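Local coordinates for protein ceramide very long chain fatty acid hydroxylase SCS7 (PDB 4ZR1) that hydroxylates very long chain fatty acids of sphingolipids, probably at C-2 of the ceramide acyl chain, and binds two zinc ions that likely form its catalytic dimetal centre, at residues F28-L32 with L252-K257; P181-L187 with H232-H237. One frame throughout, in Å; residues are numbered along the deposited sequence.

Contact 1: residues F28-L32 with L252-K257; sequences FVKEL and LEHHYK. With ZN (zinc ion), chain D; ZN (zinc ion), chain C.
V29 and K30 of the N-terminal loop are tied by two hydrogen bonds to Y256 and K257, which directly follow the HxxHH histidine box (H251, H254 and H255) that helix 242-256 carries in this sterol desaturase family enzyme. The first is from backbone to backbone: V29 N gives its hydrogen to Y256 O over 3.0 Å, almost straight at 176°. In the second, K257 reaches back along the loop. Its chain is fully extended, with CG opposite the backbone N (chi1 -180°), which carries the aliphatic part past V29 O and delivers NZ to K30 O at 2.8 Å, in the carbonyl plane. The ammonium is thus held by a main-chain oxygen, while E31 OE2 stays 4.9 Å from K257 NZ, too far for a salt bridge.

The acids need separate accounting. E31 OE2 and E253 OE2 approach to 4.1 Å with their carboxylate planes strongly turned against each other, a pairing of like charge that the salt bridge from K249 to E253 OE2 probably eases. Beside these polar ties L32 supplies the apolar contact, crossing L252 and E253 at about right angles, with CD1 against L252 CB (3.7 Å) and CD2 against the methylene CG of E253.

On the helix's other side the imidazoles serve metal. H254 ND1 is hydrogen-bonded to L261 O, a second-shell bond that probably helps hold the ring's rotation while NE2 binds one zinc; H255 NE2 binds the other zinc at 2.0 Å.

Contact 2: residues P181-L187 with H232-H237; sequences PMDKYRL and HFFLHH. With ZN (zinc ion), chain C; BOG (octyl beta-D-glucopyranoside), chain E; BOG (octyl beta-D-glucopyranoside), chain H; BOG (octyl beta-D-glucopyranoside), chain G.
At the second zinc site, L187 packs against H232 and H236, two of the five zinc ligands, from the last turns of helix 211-236. CG of L187 stands opposite the backbone N (chi1 -171°), which sends its two methyls to different ligands: CD2 over one face of the H232 ring, a CH-pi contact 3.7 Å from the centroid, and CD1 against H236 CD2. P181 O sits above a face of the H236 ring, and M182 CE comes to its edge near ND1. H232 and H236, one helical turn apart, form an HxxxH histidine box, and the facing loop is shaped by a type I turn from D183 to R186. There D183 OD1 accepts from Y185 N (3.0 Å), an Asx turn, while OD2 takes R186 NH1 in a salt bridge.

H237 offers NE2 weakly to M182 O at 3.4 Å, and K184 CB covers one face of its ring. F233 turns its ring edge to K184 O. The F234 ring has F233 CD2 over one face, while its CE2 and CD2 touch C5' of the chain H (3.4 Å) and chain G (3.6 Å) octyl glucosides. A serine here would probably open a gap between F233 and the detergents.

In the fold
Contacts 1 and 2 illustrate how one metal centre can be assembled from distant parts of a chain. Their centres lie about 16 Å apart, yet the helical segment of each supplies ligands to the same zinc: H255 from 252-257, H232 and H236 from 232-237, with H177 and H251 completing the set of five. H255 NE2 and H236 NE2 stand 3.0 Å apart on that ion, their ring planes at about 75°. H254 binds the other zinc, 6.2 Å from the first ion, together with H150, H155, H174 and H178. Away from the metals, Y256 bridges the two contacts: its OH lies 3.3 Å from P181 CB and also approaches M182 CE, while L252 CD1 packs near L235 O.

Contact 1: residues F28-L32 with L252-K257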
# COMPACT_ATOMS: atom_id res chain seq x y z
N PHE A 28 -7.47 15.07 8.35
CA PHE A 28 -8.06 14.78 7.06
C PHE A 28 -8.77 16.02 6.51
O PHE A 28 -9.27 16.84 7.27
CB PHE A 28 -9.03 13.60 7.19
CG PHE A 28 -8.38 12.35 7.72
CD1 PHE A 28 -7.25 11.82 7.12
CD2 PHE A 28 -8.89 11.71 8.85
CE1 PHE A 28 -6.64 10.68 7.62
CE2 PHE A 28 -8.29 10.56 9.35
CZ PHE A 28 -7.16 10.04 8.73
N VAL A 29 -8.78 16.16 5.18
CA VAL A 29 -9.40 17.32 4.55
C VAL A 29 -10.47 16.88 3.53
O VAL A 29 -10.36 15.81 2.94
CB VAL A 29 -8.36 18.22 3.84
CG1 VAL A 29 -8.88 19.64 3.72
CG2 VAL A 29 -7.05 18.22 4.60
N LYS A 30 -11.50 17.70 3.35
CA LYS A 30 -12.56 17.36 2.41
C LYS A 30 -12.01 17.49 1.00
O LYS A 30 -12.46 16.78 0.10
CB LYS A 30 -13.79 18.26 2.59
CG LYS A 30 -13.96 19.31 1.50
CD LYS A 30 -14.97 20.35 1.89
CE LYS A 30 -14.41 21.74 1.68
NZ LYS A 30 -15.25 22.74 2.38
N GLU A 31 -11.04 18.37 0.82
CA GLU A 31 -10.40 18.55 -0.48
C GLU A 31 -8.89 18.63 -0.30
O GLU A 31 -8.40 19.26 0.64
CB GLU A 31 -10.95 19.80 -1.19
CG GLU A 31 -11.25 19.53 -2.66
CD GLU A 31 -12.56 18.79 -2.87
OE1 GLU A 31 -13.55 19.12 -2.19
OE2 GLU A 31 -12.58 17.87 -3.71
N LEU A 32 -8.16 17.94 -1.17
CA LEU A 32 -6.70 17.90 -1.13
C LEU A 32 -6.10 19.30 -1.15
O LEU A 32 -6.60 20.18 -1.86
CB LEU A 32 -6.16 17.09 -2.31
CG LEU A 32 -6.82 15.72 -2.50
CD1 LEU A 32 -6.20 14.95 -3.66
CD2 LEU A 32 -6.75 14.93 -1.21
N LEU A 252 -5.11 9.64 -3.70
CA LEU A 252 -4.64 10.56 -2.68
C LEU A 252 -5.74 10.86 -1.66
O LEU A 252 -5.45 11.12 -0.50
CB LEU A 252 -4.14 11.85 -3.32
CG LEU A 252 -2.62 12.03 -3.42
CD1 LEU A 252 -1.92 10.75 -3.79
CD2 LEU A 252 -2.29 13.09 -4.43
N GLU A 253 -7.00 10.82 -2.10
CA GLU A 253 -8.09 11.03 -1.16
C GLU A 253 -8.25 9.83 -0.24
O GLU A 253 -8.75 9.95 0.88
CB GLU A 253 -9.40 11.33 -1.89
CG GLU A 253 -9.48 12.72 -2.46
CD GLU A 253 -10.83 13.00 -3.09
OE1 GLU A 253 -11.73 12.14 -3.00
OE2 GLU A 253 -10.98 14.10 -3.68
N HIS A 254 -7.83 8.66 -0.71
CA HIS A 254 -7.81 7.48 0.14
C HIS A 254 -6.84 7.70 1.31
O HIS A 254 -7.01 7.17 2.40
CB HIS A 254 -7.41 6.24 -0.65
CG HIS A 254 -7.04 5.07 0.20
ND1 HIS A 254 -7.98 4.20 0.70
CD2 HIS A 254 -5.84 4.65 0.67
CE1 HIS A 254 -7.37 3.28 1.43
NE2 HIS A 254 -6.07 3.53 1.42
N HIS A 255 -5.81 8.49 1.05
CA HIS A 255 -4.81 8.84 2.03
C HIS A 255 -5.24 10.01 2.93
O HIS A 255 -5.21 9.91 4.15
CB HIS A 255 -3.49 9.17 1.33
CG HIS A 255 -2.71 7.97 0.90
ND1 HIS A 255 -2.01 7.18 1.78
CD2 HIS A 255 -2.53 7.42 -0.33
CE1 HIS A 255 -1.43 6.19 1.12
NE2 HIS A 255 -1.73 6.32 -0.16
N TYR A 256 -5.64 11.12 2.31
CA TYR A 256 -5.84 12.36 3.05
C TYR A 256 -7.29 12.77 3.25
O TYR A 256 -7.57 13.94 3.51
CB TYR A 256 -5.10 13.50 2.35
CG TYR A 256 -3.65 13.21 2.06
CD1 TYR A 256 -2.66 13.43 3.02
CD2 TYR A 256 -3.26 12.72 0.82
CE1 TYR A 256 -1.33 13.17 2.74
CE2 TYR A 256 -1.94 12.45 0.54
CZ TYR A 256 -0.98 12.68 1.50
OH TYR A 256 0.33 12.41 1.20
N LYS A 257 -8.23 11.83 3.13
CA LYS A 257 -9.64 12.15 3.32
C LYS A 257 -10.43 10.99 3.92
O LYS A 257 -11.13 11.16 4.93
CB LYS A 257 -10.26 12.58 1.99
CG LYS A 257 -11.73 12.94 2.07
CD LYS A 257 -12.21 13.50 0.75
CE LYS A 257 -13.66 13.95 0.80
NZ LYS A 257 -14.08 14.52 -0.51
ZN ZN D . -4.62 2.08 2.07
ZN ZN C . -0.66 5.24 -1.52

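Contact 2: residues P181-L187 with H232-H237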
# COMPACT_ATOMS: atom_id res chain seq x y z
N PRO A 181 3.27 8.59 3.61
CA PRO A 181 2.87 8.57 2.20
C PRO A 181 3.97 8.99 1.22
O PRO A 181 4.15 8.37 0.16
CB PRO A 181 1.72 9.58 2.15
CG PRO A 181 1.24 9.70 3.54
CD PRO A 181 2.43 9.50 4.40
N MET A 182 4.71 10.04 1.56
CA MET A 182 5.74 10.58 0.68
C MET A 182 7.14 10.05 0.96
O MET A 182 8.11 10.64 0.50
CB MET A 182 5.75 12.10 0.76
CG MET A 182 4.56 12.72 0.07
SD MET A 182 4.50 12.18 -1.65
CE MET A 182 2.74 11.83 -1.77
N ASP A 183 7.26 8.95 1.69
CA ASP A 183 8.57 8.28 1.81
C ASP A 183 8.82 7.45 0.57
O ASP A 183 8.35 6.31 0.47
CB ASP A 183 8.63 7.40 3.06
CG ASP A 183 10.01 6.74 3.25
OD1 ASP A 183 10.81 6.69 2.29
OD2 ASP A 183 10.30 6.26 4.36
N LYS A 184 9.62 7.99 -0.36
CA LYS A 184 9.79 7.37 -1.67
C LYS A 184 10.42 5.97 -1.62
O LYS A 184 10.39 5.24 -2.61
CB LYS A 184 10.61 8.29 -2.58
CG LYS A 184 12.03 8.56 -2.12
CD LYS A 184 12.73 9.58 -3.01
CE LYS A 184 14.13 9.92 -2.50
NZ LYS A 184 14.83 10.93 -3.33
N TYR A 185 10.96 5.57 -0.47
CA TYR A 185 11.54 4.24 -0.39
C TYR A 185 10.72 3.27 0.44
O TYR A 185 11.15 2.15 0.67
CB TYR A 185 12.96 4.30 0.15
CG TYR A 185 13.94 4.98 -0.78
CD1 TYR A 185 14.53 4.29 -1.84
CD2 TYR A 185 14.30 6.30 -0.59
CE1 TYR A 185 15.43 4.90 -2.67
CE2 TYR A 185 15.20 6.91 -1.42
CZ TYR A 185 15.77 6.22 -2.46
OH TYR A 185 16.67 6.87 -3.28
N ARG A 186 9.54 3.69 0.88
CA ARG A 186 8.66 2.80 1.63
C ARG A 186 7.27 2.75 1.03
O ARG A 186 6.28 2.67 1.75
CB ARG A 186 8.56 3.24 3.10
CG ARG A 186 9.61 2.63 4.00
CD ARG A 186 10.97 3.22 3.74
NE ARG A 186 11.94 2.73 4.71
CZ ARG A 186 12.30 3.38 5.82
NH1 ARG A 186 11.77 4.57 6.11
NH2 ARG A 186 13.18 2.83 6.64
N LEU A 187 7.20 2.80 -0.30
CA LEU A 187 5.92 2.74 -0.98
C LEU A 187 5.76 1.37 -1.64
O LEU A 187 4.87 0.61 -1.28
CB LEU A 187 5.80 3.88 -2.00
CG LEU A 187 4.46 4.13 -2.69
CD1 LEU A 187 4.37 5.55 -3.24
CD2 LEU A 187 4.26 3.14 -3.82
N HIS A 232 1.03 2.79 -8.40
CA HIS A 232 0.93 3.27 -7.02
C HIS A 232 2.01 4.27 -6.68
O HIS A 232 1.73 5.33 -6.13
CB HIS A 232 1.00 2.10 -6.04
CG HIS A 232 0.76 2.51 -4.63
ND1 HIS A 232 1.11 1.72 -3.56
CD2 HIS A 232 0.19 3.62 -4.11
CE1 HIS A 232 0.78 2.34 -2.43
NE2 HIS A 232 0.22 3.49 -2.74
N PHE A 233 3.26 3.95 -7.03
CA PHE A 233 4.36 4.88 -6.83
C PHE A 233 4.11 6.23 -7.50
O PHE A 233 4.21 7.28 -6.85
CB PHE A 233 5.68 4.29 -7.36
CG PHE A 233 6.88 5.11 -6.99
CD1 PHE A 233 7.49 4.95 -5.74
CD2 PHE A 233 7.38 6.08 -7.85
CE1 PHE A 233 8.59 5.72 -5.39
CE2 PHE A 233 8.49 6.86 -7.50
CZ PHE A 233 9.09 6.67 -6.27
N PHE A 234 3.78 6.22 -8.78
CA PHE A 234 3.79 7.47 -9.53
C PHE A 234 2.54 8.29 -9.26
O PHE A 234 2.50 9.49 -9.56
CB PHE A 234 3.99 7.18 -11.03
CG PHE A 234 5.37 6.68 -11.35
CD1 PHE A 234 6.49 7.49 -11.13
CD2 PHE A 234 5.57 5.40 -11.84
CE1 PHE A 234 7.77 7.03 -11.39
CE2 PHE A 234 6.85 4.94 -12.11
CZ PHE A 234 7.95 5.75 -11.89
N LEU A 235 1.55 7.67 -8.64
CA LEU A 235 0.42 8.41 -8.12
C LEU A 235 0.84 9.37 -7.00
O LEU A 235 0.29 10.45 -6.87
CB LEU A 235 -0.65 7.45 -7.61
CG LEU A 235 -1.46 6.66 -8.63
CD1 LEU A 235 -2.60 5.96 -7.90
CD2 LEU A 235 -2.00 7.59 -9.72
N HIS A 236 1.82 8.96 -6.20
CA HIS A 236 2.30 9.80 -5.10
C HIS A 236 3.39 10.78 -5.53
O HIS A 236 3.40 11.94 -5.12
CB HIS A 236 2.85 8.94 -3.95
CG HIS A 236 1.79 8.28 -3.13
ND1 HIS A 236 1.13 8.94 -2.12
CD2 HIS A 236 1.28 7.03 -3.17
CE1 HIS A 236 0.25 8.12 -1.58
NE2 HIS A 236 0.32 6.95 -2.19
N HIS A 237 4.32 10.29 -6.36
CA HIS A 237 5.55 11.01 -6.61
C HIS A 237 5.71 11.55 -8.04
O HIS A 237 6.82 11.56 -8.58
CB HIS A 237 6.73 10.11 -6.25
CG HIS A 237 6.82 9.81 -4.78
ND1 HIS A 237 6.59 8.56 -4.26
CD2 HIS A 237 7.09 10.62 -3.73
CE1 HIS A 237 6.73 8.61 -2.94
NE2 HIS A 237 7.03 9.85 -2.60
ZN ZN C . -0.66 5.24 -1.52
C1 BOG E . 5.69 -1.87 2.78
O1 BOG E . 7.06 -1.70 3.06
C2 BOG E . 5.17 -0.61 2.14
O2 BOG E . 5.19 0.40 3.12
C3 BOG E . 3.73 -0.79 1.72
O3 BOG E . 3.26 0.27 0.92
C4 BOG E . 3.52 -2.09 0.99
O4 BOG E . 2.13 -2.28 0.87
C5 BOG E . 4.11 -3.21 1.81
O5 BOG E . 5.50 -2.99 1.94
C6 BOG E . 3.79 -4.51 1.08
O6 BOG E . 4.75 -5.51 1.31
C1' BOG E . 7.46 -2.11 4.35
C2' BOG E . 8.94 -1.86 4.57
C3' BOG E . 9.45 -2.84 5.61
C4' BOG E . 10.58 -3.70 5.08
C5' BOG E . 10.51 -5.10 5.67
C6' BOG E . 11.83 -5.80 5.50
C7' BOG E . 11.71 -7.25 5.91
C8' BOG E . 11.74 -7.34 7.42
C1 BOG H . 11.82 8.53 -13.94
O1 BOG H . 11.14 8.23 -15.13
C2 BOG H . 13.05 9.38 -14.21
O2 BOG H . 13.92 8.70 -15.09
C3 BOG H . 13.78 9.64 -12.91
O3 BOG H . 14.80 10.59 -13.11
C4 BOG H . 12.81 10.16 -11.86
O4 BOG H . 13.47 10.20 -10.62
C5 BOG H . 11.59 9.26 -11.80
O5 BOG H . 10.96 9.22 -13.06
C6 BOG H . 10.60 9.79 -10.78
O6 BOG H . 10.74 9.08 -9.57
C1' BOG H . 9.92 7.56 -14.93
C2' BOG H . 9.91 6.23 -15.67
C3' BOG H . 8.54 5.59 -15.53
C4' BOG H . 8.62 4.11 -15.86
C5' BOG H . 7.60 3.37 -15.01
C6' BOG H . 7.00 2.21 -15.77
C7' BOG H . 7.79 0.94 -15.49
C8' BOG H . 6.99 -0.26 -15.95
C1 BOG G . 6.40 10.29 -15.60
O1 BOG G . 5.81 9.20 -14.94
C2 BOG G . 6.43 11.47 -14.67
O2 BOG G . 5.11 11.82 -14.35
C3 BOG G . 7.11 12.65 -15.32
O3 BOG G . 7.32 13.65 -14.35
C4 BOG G . 8.42 12.23 -15.93
O4 BOG G . 8.91 13.27 -16.74
C5 BOG G . 8.20 11.00 -16.78
O5 BOG G . 7.72 9.96 -15.97
C6 BOG G . 9.49 10.59 -17.46
O6 BOG G . 10.59 10.90 -16.64
C1' BOG G . 4.58 8.76 -15.46
C2' BOG G . 4.40 7.29 -15.11
C3' BOG G . 3.03 6.81 -15.51
C4' BOG G . 3.08 5.33 -15.81
C5' BOG G . 3.28 4.55 -14.53
C6' BOG G . 2.27 3.41 -14.49
C7' BOG G . 2.82 2.20 -15.22
C8' BOG G . 1.85 1.06 -15.04